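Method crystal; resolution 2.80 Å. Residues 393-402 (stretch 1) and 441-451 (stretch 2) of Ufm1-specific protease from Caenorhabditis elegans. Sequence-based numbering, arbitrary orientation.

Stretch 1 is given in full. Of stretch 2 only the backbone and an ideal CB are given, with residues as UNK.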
# COMPACT_ATOMS: atom_id res chain seq x y z
N GLY A 393 30.42 5.26 -15.47
CA GLY A 393 31.46 4.96 -14.51
C GLY A 393 31.23 5.58 -13.15
O GLY A 393 31.39 4.93 -12.11
N TRP A 394 30.82 6.84 -13.17
CA TRP A 394 30.82 7.68 -11.98
C TRP A 394 29.54 7.65 -11.11
O TRP A 394 29.62 7.77 -9.87
CB TRP A 394 31.13 9.11 -12.39
CG TRP A 394 30.16 9.64 -13.41
CD1 TRP A 394 30.04 9.24 -14.71
CD2 TRP A 394 29.19 10.66 -13.21
NE1 TRP A 394 29.05 9.96 -15.33
CE2 TRP A 394 28.51 10.84 -14.43
CE3 TRP A 394 28.83 11.45 -12.11
CZ2 TRP A 394 27.49 11.77 -14.58
CZ3 TRP A 394 27.82 12.38 -12.27
CH2 TRP A 394 27.16 12.53 -13.49
N GLY A 395 28.38 7.50 -11.75
CA GLY A 395 27.10 7.64 -11.07
C GLY A 395 26.65 6.56 -10.09
O GLY A 395 25.70 6.80 -9.35
N CYS A 396 27.33 5.40 -10.07
CA CYS A 396 26.90 4.25 -9.25
C CYS A 396 26.32 4.60 -7.87
O CYS A 396 25.29 4.06 -7.46
CB CYS A 396 28.01 3.18 -9.14
SG CYS A 396 29.65 3.64 -8.44
N ALA A 397 26.95 5.53 -7.17
CA ALA A 397 26.50 5.88 -5.84
C ALA A 397 25.35 6.87 -5.89
O ALA A 397 24.55 6.93 -4.97
CB ALA A 397 27.64 6.44 -5.01
N TYR A 398 25.27 7.65 -6.96
CA TYR A 398 24.15 8.58 -7.14
C TYR A 398 22.85 7.79 -7.20
O TYR A 398 21.85 8.14 -6.58
CB TYR A 398 24.30 9.35 -8.45
CG TYR A 398 25.30 10.47 -8.42
CD1 TYR A 398 26.52 10.34 -9.06
CD2 TYR A 398 25.00 11.68 -7.79
CE1 TYR A 398 27.43 11.37 -9.05
CE2 TYR A 398 25.90 12.71 -7.78
CZ TYR A 398 27.12 12.56 -8.41
OH TYR A 398 28.03 13.58 -8.41
N ARG A 399 22.90 6.73 -7.99
CA ARG A 399 21.76 5.86 -8.20
C ARG A 399 21.28 5.26 -6.88
O ARG A 399 20.07 5.25 -6.60
CB ARG A 399 22.11 4.77 -9.22
CG ARG A 399 22.52 5.33 -10.57
CD ARG A 399 21.65 6.54 -10.91
NE ARG A 399 21.65 6.88 -12.33
CZ ARG A 399 20.69 7.60 -12.91
NH1 ARG A 399 19.66 8.04 -12.20
NH2 ARG A 399 20.76 7.87 -14.21
N SER A 400 22.21 4.77 -6.06
CA SER A 400 21.86 4.22 -4.76
C SER A 400 21.28 5.30 -3.87
O SER A 400 20.43 5.04 -3.03
CB SER A 400 23.07 3.61 -4.06
OG SER A 400 23.30 2.32 -4.58
N PHE A 401 21.76 6.52 -4.07
CA PHE A 401 21.23 7.65 -3.33
C PHE A 401 19.79 7.85 -3.74
O PHE A 401 18.92 8.10 -2.90
CB PHE A 401 22.03 8.91 -3.63
CG PHE A 401 21.40 10.14 -3.10
CD1 PHE A 401 21.56 10.48 -1.77
CD2 PHE A 401 20.65 10.94 -3.92
CE1 PHE A 401 20.98 11.62 -1.25
CE2 PHE A 401 20.06 12.09 -3.42
CZ PHE A 401 20.23 12.43 -2.07
N GLN A 402 19.55 7.75 -5.04
CA GLN A 402 18.21 7.91 -5.60
C GLN A 402 17.24 6.84 -5.11
O GLN A 402 16.11 7.14 -4.70
CB GLN A 402 18.29 7.96 -7.13
CG GLN A 402 18.81 9.30 -7.67
CD GLN A 402 18.84 9.34 -9.18
OE1 GLN A 402 19.00 8.30 -9.83
NE2 GLN A 402 18.69 10.53 -9.76
N UNK A 441 31.12 18.71 -11.59
CA UNK A 441 30.18 18.06 -12.51
C UNK A 441 30.83 16.83 -13.18
O UNK A 441 31.93 16.92 -13.72
CB UNK A 441 29.71 19.05 -13.57
N UNK A 442 30.15 15.68 -13.11
CA UNK A 442 30.64 14.36 -13.55
C UNK A 442 31.64 13.60 -12.61
O UNK A 442 32.35 12.70 -13.06
CB UNK A 442 31.32 14.55 -14.91
N UNK A 443 31.65 13.95 -11.32
CA UNK A 443 32.47 13.27 -10.31
C UNK A 443 31.75 12.09 -9.68
O UNK A 443 30.65 12.24 -9.17
CB UNK A 443 32.88 14.26 -9.22
N UNK A 444 32.40 10.93 -9.66
CA UNK A 444 31.92 9.82 -8.83
C UNK A 444 32.08 10.20 -7.36
O UNK A 444 32.99 10.95 -6.99
CB UNK A 444 32.68 8.53 -9.14
N UNK A 445 31.17 9.73 -6.52
CA UNK A 445 31.25 10.02 -5.09
C UNK A 445 30.95 8.77 -4.29
O UNK A 445 30.70 7.71 -4.86
CB UNK A 445 30.29 11.14 -4.70
N UNK A 446 30.96 8.90 -2.97
CA UNK A 446 30.78 7.74 -2.12
C UNK A 446 29.96 7.97 -0.87
O UNK A 446 29.22 8.94 -0.76
CB UNK A 446 32.15 7.20 -1.71
N UNK A 447 30.12 7.07 0.09
CA UNK A 447 29.27 7.02 1.27
C UNK A 447 29.17 8.32 2.03
O UNK A 447 28.14 8.64 2.59
CB UNK A 447 29.78 5.93 2.22
N UNK A 448 30.25 9.07 2.07
CA UNK A 448 30.32 10.13 3.05
C UNK A 448 29.48 11.36 2.61
O UNK A 448 28.83 12.03 3.43
CB UNK A 448 31.78 10.53 3.27
N UNK A 449 29.44 11.60 1.30
CA UNK A 449 28.65 12.70 0.78
C UNK A 449 27.17 12.33 0.64
O UNK A 449 26.29 13.16 0.89
CB UNK A 449 29.21 13.15 -0.57
N UNK A 450 26.90 11.09 0.22
CA UNK A 450 25.56 10.51 0.24
C UNK A 450 24.89 10.82 1.58
O UNK A 450 23.78 11.34 1.63
CB UNK A 450 25.62 9.00 -0.00
N UNK A 451 25.59 10.53 2.67
CA UNK A 451 25.07 10.81 4.00
C UNK A 451 24.84 12.30 4.21
O UNK A 451 23.99 12.71 5.00
CB UNK A 451 26.03 10.27 5.07

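Position 441 points its CA-to-CB bond away, and its ideal CB has nothing of stretch 1 within 5.5 Å, so stretch 1 sets no preference. The residue is Ser441, which makes no contact across the stretches.

At 442 phi/psi is 78/22, a left-handed conformation easiest for glycine and tolerated by asparagine, among others. The backbone CA lies 3.7 Å from the centroid of the six-membered ring of Trp394, 13° off the ring normal, a CH-pi contact. The ideal CB points sideways, 4.7 Å from Trp394 CE2, so a side chain with a methylene chain could extend the cover over the indole. Arg442 does so: its CG packs over the same face, 3.6 Å from Trp394 CE2.

Position 443 directs its CB away, which leaves the choice wide; polar groups would be natural. The backbone carries the interaction: Tyr398 OH donates a hydrogen bond to the carbonyl O of 443 at 3.0 Å, near the plane of the tyrosine ring, and that same O lies 3.5 Å from Trp394 CE3. The residue is Gln443, whose side chain makes no closer contact with stretch 1 than its backbone does.

At 444 the ideal CB is 3.2 Å from Trp394 O, a tight approach, and CA makes a CA-H...O contact with that oxygen at 3.3 Å. The bond points sideways, so a large side chain is possible if it turns outward. Trp444, with chi1 at 38° (p), leads its ring away; its CB meets Trp394 CB at 3.6 Å, and Trp394 CB lies at the indole edge.

For 445 the ideal CB is 5.0 Å from Tyr398 OH and 5.4 Å from Ala397 CB. This gap beside a ring and a methyl suits leucine, isoleucine or methionine. Ile445 reaches in with CD1 over one face of Tyr398, 4.0 Å from Tyr398 CE2, while its backbone O lies 3.3 Å from Ala397 CB.

Position 446 precedes a helix; serine, threonine, aspartate, asparagine or glycine are common N-caps. A CB here would point away with room to spare. Gly446 occupies it.

Positions 447, 448 and 449 have no stretch 1 atom near their ideal CB atoms, so polar residues fit readily: Ser447, Thr448 and Glu449. Glu449 OE1 accepts a weak hydrogen bond from Gly446 N at 2.9 Å.

At 450 the ideal CB is 4.7 Å from Phe401 CD1, favouring a branched or long aliphatic. Ile450 places CD1 3.3 Å from Ala397 O and 4.0 Å from Ala397 CB, with CG1 4.1 Å from Phe401 CB.

Position 451 points away, leaving the choice open; it is Ser451.

Stretch 2, residues 441-451: SRQWIGSTEIS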
# COMPACT_ATOMS: atom_id res chain seq x y z
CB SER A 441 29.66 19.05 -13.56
OG SER A 441 28.23 19.12 -13.57
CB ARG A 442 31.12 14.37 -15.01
CG ARG A 442 31.01 13.03 -15.75
CD ARG A 442 31.67 13.06 -17.13
NE ARG A 442 31.08 14.08 -18.00
CZ ARG A 442 31.53 14.39 -19.22
NH1 ARG A 442 32.58 13.75 -19.72
NH2 ARG A 442 30.93 15.33 -19.94
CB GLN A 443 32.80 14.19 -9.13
CG GLN A 443 33.51 15.47 -9.45
CD GLN A 443 32.60 16.45 -10.17
OE1 GLN A 443 33.03 17.20 -11.06
NE2 GLN A 443 31.31 16.41 -9.82
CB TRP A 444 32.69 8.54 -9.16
CG TRP A 444 34.12 8.77 -9.45
CD1 TRP A 444 34.70 8.99 -10.67
CD2 TRP A 444 35.17 8.83 -8.49
NE1 TRP A 444 36.06 9.17 -10.53
CE2 TRP A 444 36.37 9.08 -9.20
CE3 TRP A 444 35.21 8.70 -7.10
CZ2 TRP A 444 37.59 9.20 -8.55
CZ3 TRP A 444 36.43 8.81 -6.46
CH2 TRP A 444 37.60 9.06 -7.19
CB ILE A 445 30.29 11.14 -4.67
CG1 ILE A 445 28.86 10.80 -5.08
CG2 ILE A 445 30.72 12.46 -5.27
CD1 ILE A 445 27.83 11.64 -4.40
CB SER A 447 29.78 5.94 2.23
OG SER A 447 30.09 4.74 1.54
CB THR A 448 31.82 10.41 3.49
OG1 THR A 448 32.05 11.80 3.68
CG2 THR A 448 32.82 9.83 2.48
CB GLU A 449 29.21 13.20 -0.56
CG GLU A 449 29.70 12.11 -1.47
CD GLU A 449 31.12 11.69 -1.16
OE1 GLU A 449 31.32 10.58 -0.61
OE2 GLU A 449 32.05 12.48 -1.44
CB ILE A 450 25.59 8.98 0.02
CG1 ILE A 450 25.57 8.66 -1.48
CG2 ILE A 450 24.44 8.27 0.72
CD1 ILE A 450 25.39 7.18 -1.75
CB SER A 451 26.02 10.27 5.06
OG SER A 451 25.74 10.84 6.32
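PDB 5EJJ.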